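Local coordinates for putative exported protein (Bordetella pertussis, PDB 2DVZ) that binds glutamate as a periplasmic solute receptor and may pass it on to a membrane transporter of the tripartite tricarboxylate type, at residues N117-N122 against A211-W216; E160-A165 against P235-P240; F112-N117 against A282-T287. All coordinates share one frame; numbering follows the deposited sequence.

Contact 1 of 3, residues N117-N122 against A211-W216; sequences NVVAVN and AMAIAW
Strands 117-121 and 211-215 run antiparallel, their directions 168° apart, and backbone bonds carry most of the pairing. A215 N gives N117 O a short bond of 2.6 Å, although the donor stands above the carbonyl plane; the return bond from N117 N to A215 O is long and weak. N117 O also takes a CA-H...O contact from I214 CA at 3.1 Å. V119 N reaches A213 O at 3.0 Å in the plane of the carbonyl. M212 N meets V119 O at 2.7 Å, almost along the C=O axis. Both polar groups of V119 are therefore taken up by the neighbouring strand, but by two successive residues. M212 and A213 face V119, which makes this a classic beta bulge: M212 adopts near-helical torsions (phi -94°, psi -37°), and the register slips by one before A120 pairs with A211.

The apolar contacts divide between the two sheet faces. On the face of V118, I214 and A211, CG2 of V118 is anti to its backbone N and reaches across to the partner strand, 3.3 Å from A213 O and 3.6 Å from A211 CB, with I214 CG2 next. Helix 197-205 covers this side through L197, S200 and I204. On the other face, V119 places CG1 in the crowded position between its N and carbonyl carbon, 4.0 Å from M212 CB and close to A213 CB. The selenomethionine chain of M212, bent at both later torsions, crosses V121 at about a right angle, and F133 of helix 130-138 packs on V119, V121 and M212.

The side chain of N117 meets A215 through CB alone, against A215 CB. Its end leads away; the side chain touches N196, which binds glutamate, its nearest atom about 6 Å from the ligand.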
# COMPACT_ATOMS: atom_id res chain seq x y z
N ASN A 117 -2.17 6.86 3.51
CA ASN A 117 -3.46 6.20 3.44
C ASN A 117 -4.59 7.22 3.60
O ASN A 117 -4.36 8.39 3.99
CB ASN A 117 -3.55 5.07 4.47
CG ASN A 117 -2.75 3.83 4.09
OD1 ASN A 117 -2.64 2.89 4.88
ND2 ASN A 117 -2.20 3.82 2.88
N VAL A 118 -5.80 6.81 3.25
CA VAL A 118 -6.94 7.72 3.18
C VAL A 118 -8.21 6.97 3.51
O VAL A 118 -8.35 5.83 3.10
CB VAL A 118 -7.07 8.40 1.78
CG1 VAL A 118 -7.34 7.37 0.59
CG2 VAL A 118 -8.07 9.60 1.81
N VAL A 119 -9.11 7.60 4.27
CA VAL A 119 -10.49 7.10 4.37
C VAL A 119 -11.36 8.05 3.54
O VAL A 119 -11.39 9.27 3.76
CB VAL A 119 -10.99 6.85 5.85
CG1 VAL A 119 -10.98 8.11 6.74
CG2 VAL A 119 -12.38 6.17 5.87
N ALA A 120 -12.05 7.48 2.55
CA ALA A 120 -12.88 8.28 1.70
C ALA A 120 -14.31 7.72 1.65
O ALA A 120 -14.58 6.54 2.03
CB ALA A 120 -12.25 8.39 0.28
N VAL A 121 -15.22 8.61 1.24
CA VAL A 121 -16.62 8.24 1.14
C VAL A 121 -17.15 8.52 -0.27
O VAL A 121 -16.62 9.36 -1.02
CB VAL A 121 -17.54 8.84 2.28
CG1 VAL A 121 -17.14 8.35 3.62
CG2 VAL A 121 -17.58 10.38 2.26
N ASN A 122 -18.17 7.79 -0.63
CA ASN A 122 -18.98 8.19 -1.77
C ASN A 122 -19.58 9.59 -1.46
O ASN A 122 -20.01 9.85 -0.34
CB ASN A 122 -20.07 7.12 -2.06
CG ASN A 122 -20.93 7.49 -3.24
OD1 ASN A 122 -21.87 8.30 -3.12
ND2 ASN A 122 -20.61 6.94 -4.39
N ALA A 211 -12.57 12.60 0.52
CA ALA A 211 -11.64 12.12 1.52
C ALA A 211 -11.95 12.72 2.91
O ALA A 211 -12.14 13.94 3.04
CB ALA A 211 -10.22 12.46 1.11
N MSE A 212 -12.02 11.86 3.92
CA MSE A 212 -12.34 12.32 5.25
C MSE A 212 -11.13 12.62 6.10
O MSE A 212 -11.16 13.55 6.92
CB MSE A 212 -13.27 11.31 5.97
CG MSE A 212 -14.68 11.26 5.37
SE MSE A 212 -15.77 12.91 5.53
CE MSE A 212 -15.22 13.83 3.91
N ALA A 213 -10.09 11.81 5.94
CA ALA A 213 -8.79 11.97 6.62
C ALA A 213 -7.72 11.24 5.81
O ALA A 213 -8.03 10.33 5.07
CB ALA A 213 -8.85 11.41 8.03
N ILE A 214 -6.47 11.64 5.96
CA ILE A 214 -5.33 10.96 5.34
C ILE A 214 -4.41 10.53 6.46
O ILE A 214 -4.40 11.17 7.54
CB ILE A 214 -4.54 11.84 4.28
CG1 ILE A 214 -4.01 13.14 4.89
CG2 ILE A 214 -5.36 12.11 3.03
CD1 ILE A 214 -2.93 13.83 4.02
N ALA A 215 -3.68 9.44 6.25
CA ALA A 215 -2.62 9.05 7.20
C ALA A 215 -1.23 9.54 6.70
O ALA A 215 -0.69 9.05 5.72
CB ALA A 215 -2.64 7.55 7.50
N TRP A 216 -0.71 10.56 7.35
CA TRP A 216 0.44 11.31 6.85
C TRP A 216 0.87 12.27 7.96
O TRP A 216 0.06 12.60 8.84
CB TRP A 216 0.06 12.06 5.57
CG TRP A 216 1.20 12.43 4.68
CD1 TRP A 216 1.58 13.70 4.30
CD2 TRP A 216 2.12 11.52 4.02
NE1 TRP A 216 2.66 13.64 3.44
CE2 TRP A 216 3.01 12.32 3.25
CE3 TRP A 216 2.26 10.13 3.99
CZ2 TRP A 216 4.04 11.76 2.48
CZ3 TRP A 216 3.29 9.58 3.25
CH2 TRP A 216 4.16 10.39 2.49

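Contact 2 of 3, residues E160-A165 against P235-P240; sequences ESFKMA and PVLNQP
Residues 160-165 form the later part of helix 154-166, whereas 235-237 make a short 3-10 segment that passes beside it, with F162 and L237 having the nearest CA atoms, 6.9 Å apart. N238 N closes the 3-10 turn on P235 O at 3.1 Å, and N238 is the centre of an inverse gamma turn, from which on the segment no longer touches the helix.

L237 does most of the touching. Its CG is anti to the carbonyl carbon (chi1 -61°), and chi2 of -180° puts CD1 at the extended end and CD2 to one side, so the two methyls meet different parts of the helix, with A165 CB near both. L237 CD2 rests over the backbone, 3.6 Å from S161 O, with A165 CB 4.0 Å away. L237 CD1 lies 4.0 Å from F162 CA and 4.1 Å from F162 CD1. It comes at the ring obliquely, and the leucine crosses the F162 side chain at about a right angle. V236 adds a looser touch at the margin, CG1 to A165 CB at 4.3 Å.

F162 has CG anti to its backbone N, and this carries the ring into the interior, where it stands edge-to-face with F194 and packs on F130, L134 and L137 of helix 130-138. K163 points away from 235-240; one turn of helix lets its NZ reach E160 OE2 at 3.1 Å, on the syn lone pair, in a salt bridge. E160 OE2 is also held by Y146 OH and K163 NZ by I170 O.

This is apolar packing at the surface of an alpha/beta lobe of the periplasmic binding protein fold: a leucine from the loop before strand 241-248 laid against helix 154-166, away from the glutamate site.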
# COMPACT_ATOMS: atom_id res chain seq x y z
N GLU A 160 -10.37 -1.97 10.41
CA GLU A 160 -10.65 -2.61 11.67
C GLU A 160 -10.08 -1.82 12.82
O GLU A 160 -10.69 -1.72 13.88
CB GLU A 160 -10.09 -4.04 11.67
CG GLU A 160 -10.91 -5.05 10.80
CD GLU A 160 -12.44 -4.98 11.03
OE1 GLU A 160 -12.90 -5.20 12.18
OE2 GLU A 160 -13.19 -4.70 10.06
N SER A 161 -8.89 -1.27 12.60
CA SER A 161 -8.28 -0.28 13.51
C SER A 161 -9.13 0.98 13.71
O SER A 161 -9.26 1.48 14.84
CB SER A 161 -6.89 0.11 13.01
OG SER A 161 -6.02 -0.97 13.31
N PHE A 162 -9.69 1.48 12.60
CA PHE A 162 -10.57 2.62 12.62
C PHE A 162 -11.81 2.37 13.49
O PHE A 162 -12.21 3.20 14.32
CB PHE A 162 -10.96 2.91 11.16
CG PHE A 162 -11.93 4.04 11.00
CD1 PHE A 162 -11.46 5.32 10.72
CD2 PHE A 162 -13.30 3.84 11.16
CE1 PHE A 162 -12.33 6.36 10.58
CE2 PHE A 162 -14.19 4.90 11.02
CZ PHE A 162 -13.70 6.17 10.72
N LYS A 163 -12.45 1.22 13.23
CA LYS A 163 -13.62 0.77 13.98
C LYS A 163 -13.33 0.73 15.48
O LYS A 163 -14.09 1.27 16.27
CB LYS A 163 -14.03 -0.63 13.47
CG LYS A 163 -14.71 -0.54 12.15
CD LYS A 163 -14.86 -1.88 11.45
CE LYS A 163 -15.71 -2.84 12.24
NZ LYS A 163 -15.89 -4.06 11.38
N MSE A 164 -12.22 0.12 15.85
CA MSE A 164 -11.85 -0.02 17.24
C MSE A 164 -11.59 1.33 17.95
O MSE A 164 -11.99 1.54 19.10
CB MSE A 164 -10.62 -0.96 17.32
CG MSE A 164 -10.15 -1.33 18.74
SE MSE A 164 -11.55 -2.30 19.73
CE MSE A 164 -11.50 -4.03 18.77
N ALA A 165 -10.91 2.23 17.25
CA ALA A 165 -10.47 3.49 17.85
C ALA A 165 -11.60 4.49 17.93
O ALA A 165 -11.62 5.32 18.84
CB ALA A 165 -9.31 4.09 17.07
N PRO A 235 -4.51 10.17 16.55
CA PRO A 235 -3.13 9.99 16.12
C PRO A 235 -2.65 8.52 15.99
O PRO A 235 -1.72 8.25 15.24
CB PRO A 235 -2.29 10.76 17.19
CG PRO A 235 -3.20 10.90 18.39
CD PRO A 235 -4.59 10.96 17.81
N VAL A 236 -3.27 7.58 16.68
CA VAL A 236 -2.90 6.15 16.55
C VAL A 236 -3.16 5.68 15.13
O VAL A 236 -2.51 4.76 14.65
CB VAL A 236 -3.65 5.19 17.60
CG1 VAL A 236 -5.10 4.90 17.20
CG2 VAL A 236 -2.94 3.83 17.77
N LEU A 237 -4.11 6.33 14.46
CA LEU A 237 -4.50 5.93 13.11
C LEU A 237 -3.63 6.59 12.04
O LEU A 237 -3.72 6.24 10.88
CB LEU A 237 -5.99 6.22 12.89
CG LEU A 237 -7.01 5.50 13.81
CD1 LEU A 237 -8.44 5.92 13.43
CD2 LEU A 237 -6.89 3.94 13.83
N ASN A 238 -2.76 7.51 12.43
CA ASN A 238 -2.01 8.30 11.48
C ASN A 238 -0.73 7.62 10.97
O ASN A 238 0.35 8.22 10.97
CB ASN A 238 -1.72 9.68 12.10
CG ASN A 238 -1.44 10.73 11.07
OD1 ASN A 238 -1.96 10.66 9.93
ND2 ASN A 238 -0.63 11.73 11.45
N GLN A 239 -0.88 6.38 10.50
CA GLN A 239 0.23 5.54 10.01
C GLN A 239 0.25 5.40 8.48
O GLN A 239 -0.64 4.81 7.88
CB GLN A 239 0.18 4.15 10.65
CG GLN A 239 0.32 4.18 12.16
CD GLN A 239 1.78 4.43 12.65
OE1 GLN A 239 2.73 4.63 11.85
NE2 GLN A 239 1.94 4.46 14.00
N PRO A 240 1.25 5.97 7.82
CA PRO A 240 1.36 5.71 6.39
C PRO A 240 1.93 4.33 6.07
O PRO A 240 2.31 3.55 6.97
CB PRO A 240 2.29 6.80 5.90
CG PRO A 240 3.04 7.28 7.12
CD PRO A 240 2.28 6.91 8.33

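Contact 3 of 3, residues F112-N117 against A282-T287; sequences FANTAN and APSGNT
N114 sends its side chain from strand 106-121 toward the turn that follows strand 281-283. Its CB sits 4.0 Å from A282 O, on the sheet face it shares with A282. CG is anti to the carbonyl carbon (chi1 -69°), beside the backbone N, and chi2 of -69° turns ND2 toward S284. At the tip, ND2 approaches S284 CB at 4.0 Å without bonding to the serine directly; instead it donates to a water at 3.0 Å. The same water lies 2.5 Å from S284 OG, which is anti to its own backbone N. One water thus links the two polar tips, from strand to following loop, while W242 of strand 241-248 packs against N114.

Beside this bridge the main chains are paired. N114 and A282 exchange two somewhat bent bonds: N114 N binds A282 O at 2.9 Å, nearly along the C=O axis, and A282 N returns to N114 O at 2.9 Å in the carbonyl plane. S284 N reaches F112 O nearly straight at 2.8 Å, from above the carbonyl plane. A113 is the non-hydrogen-bonded partner of P283. G285 turns the chain at positive phi (66°), leading to T287, the N-cap of helix 288-307. F112 points the other way, burying its ring against I36, V40 and M44 of helix 32-48.

On its other edge, strand 106-121 has a classic beta bulge, F112 and A113 both facing Y243, a glutamate-binding residue. An antiparallel pairing of this kind is consistent with the two-lobed periplasmic binding protein fold, in which strand 106-121 runs past the ligand site.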
# COMPACT_ATOMS: atom_id res chain seq x y z
N PHE A 112 10.94 2.57 -2.51
CA PHE A 112 10.61 3.58 -3.51
C PHE A 112 10.00 4.82 -2.88
O PHE A 112 10.45 5.96 -3.09
CB PHE A 112 9.57 3.07 -4.49
CG PHE A 112 10.07 2.03 -5.47
CD1 PHE A 112 11.45 1.79 -5.65
CD2 PHE A 112 9.15 1.32 -6.26
CE1 PHE A 112 11.91 0.84 -6.59
CE2 PHE A 112 9.61 0.37 -7.24
CZ PHE A 112 10.98 0.13 -7.39
N ALA A 113 8.93 4.63 -2.11
CA ALA A 113 8.20 5.80 -1.61
C ALA A 113 7.45 5.50 -0.35
O ALA A 113 6.92 4.38 -0.13
CB ALA A 113 7.24 6.33 -2.66
N ASN A 114 7.39 6.52 0.49
CA ASN A 114 6.46 6.53 1.56
C ASN A 114 5.12 7.07 1.07
O ASN A 114 5.08 8.01 0.30
CB ASN A 114 7.05 7.32 2.71
CG ASN A 114 8.21 6.60 3.34
OD1 ASN A 114 8.04 5.56 3.98
ND2 ASN A 114 9.39 7.15 3.20
N THR A 115 4.02 6.48 1.53
CA THR A 115 2.69 6.71 0.95
C THR A 115 1.59 6.89 1.99
O THR A 115 1.53 6.15 3.00
CB THR A 115 2.34 5.58 -0.01
OG1 THR A 115 3.36 5.49 -1.00
CG2 THR A 115 1.06 5.83 -0.71
N ALA A 116 0.73 7.89 1.74
CA ALA A 116 -0.39 8.20 2.63
C ALA A 116 -1.50 7.21 2.42
O ALA A 116 -1.74 6.77 1.29
CB ALA A 116 -0.92 9.64 2.38
N ASN A 117 -2.17 6.86 3.51
CA ASN A 117 -3.46 6.20 3.44
C ASN A 117 -4.59 7.22 3.60
O ASN A 117 -4.36 8.39 3.99
CB ASN A 117 -3.55 5.07 4.47
CG ASN A 117 -2.75 3.83 4.09
OD1 ASN A 117 -2.64 2.89 4.88
ND2 ASN A 117 -2.20 3.82 2.88
N ALA A 282 5.95 10.27 -1.21
CA ALA A 282 7.19 10.98 -1.13
C ALA A 282 8.31 9.98 -1.38
O ALA A 282 8.32 8.90 -0.78
CB ALA A 282 7.35 11.59 0.27
N PRO A 283 9.28 10.35 -2.25
CA PRO A 283 10.38 9.40 -2.58
C PRO A 283 11.21 9.01 -1.36
O PRO A 283 11.42 9.83 -0.47
CB PRO A 283 11.25 10.17 -3.59
CG PRO A 283 10.77 11.68 -3.53
CD PRO A 283 9.38 11.67 -2.96
N SER A 284 11.67 7.76 -1.32
CA SER A 284 12.64 7.32 -0.31
C SER A 284 14.02 7.02 -0.99
O SER A 284 14.92 7.85 -0.96
CB SER A 284 12.07 6.11 0.44
OG SER A 284 12.90 5.72 1.50
N GLY A 285 14.16 5.86 -1.65
CA GLY A 285 15.42 5.50 -2.28
C GLY A 285 16.49 5.30 -1.23
O GLY A 285 17.65 5.66 -1.45
N ASN A 286 16.08 4.74 -0.09
CA ASN A 286 16.97 4.42 1.03
C ASN A 286 17.75 3.12 0.74
O ASN A 286 17.60 2.53 -0.32
CB ASN A 286 16.17 4.33 2.33
CG ASN A 286 15.14 3.19 2.32
OD1 ASN A 286 15.01 2.49 1.33
ND2 ASN A 286 14.43 2.98 3.45
N THR A 287 18.57 2.68 1.69
CA THR A 287 19.44 1.54 1.45
C THR A 287 18.68 0.26 1.73
O THR A 287 17.64 0.31 2.42
CB THR A 287 20.70 1.59 2.34
OG1 THR A 287 20.30 1.52 3.72
CG2 THR A 287 21.47 2.86 2.10
O HOH W 1 11.98 5.87 3.81

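Along the chain the segments come as 112-117, 117-122, 160-165, 211-216, 235-240 and 282-287, so contacts 1 and 2 interleave and both are nested in the loop closed by contact 3. Contacts 1 and 3 share N117 and lie on successive parts of strand 106-121, their centres about 19 Å apart; the bound glutamate lies close to N117, where they join. Contact 2 is centred about 12 Å from contact 1 and 20 Å from contact 3. It is tied to contact 1 by a probable hydrogen bond from N238 ND2 to W216 O, while the W216 ring packs on the backbone of 114-116. The long strand thus probably links the two lobes that enclose the ligand.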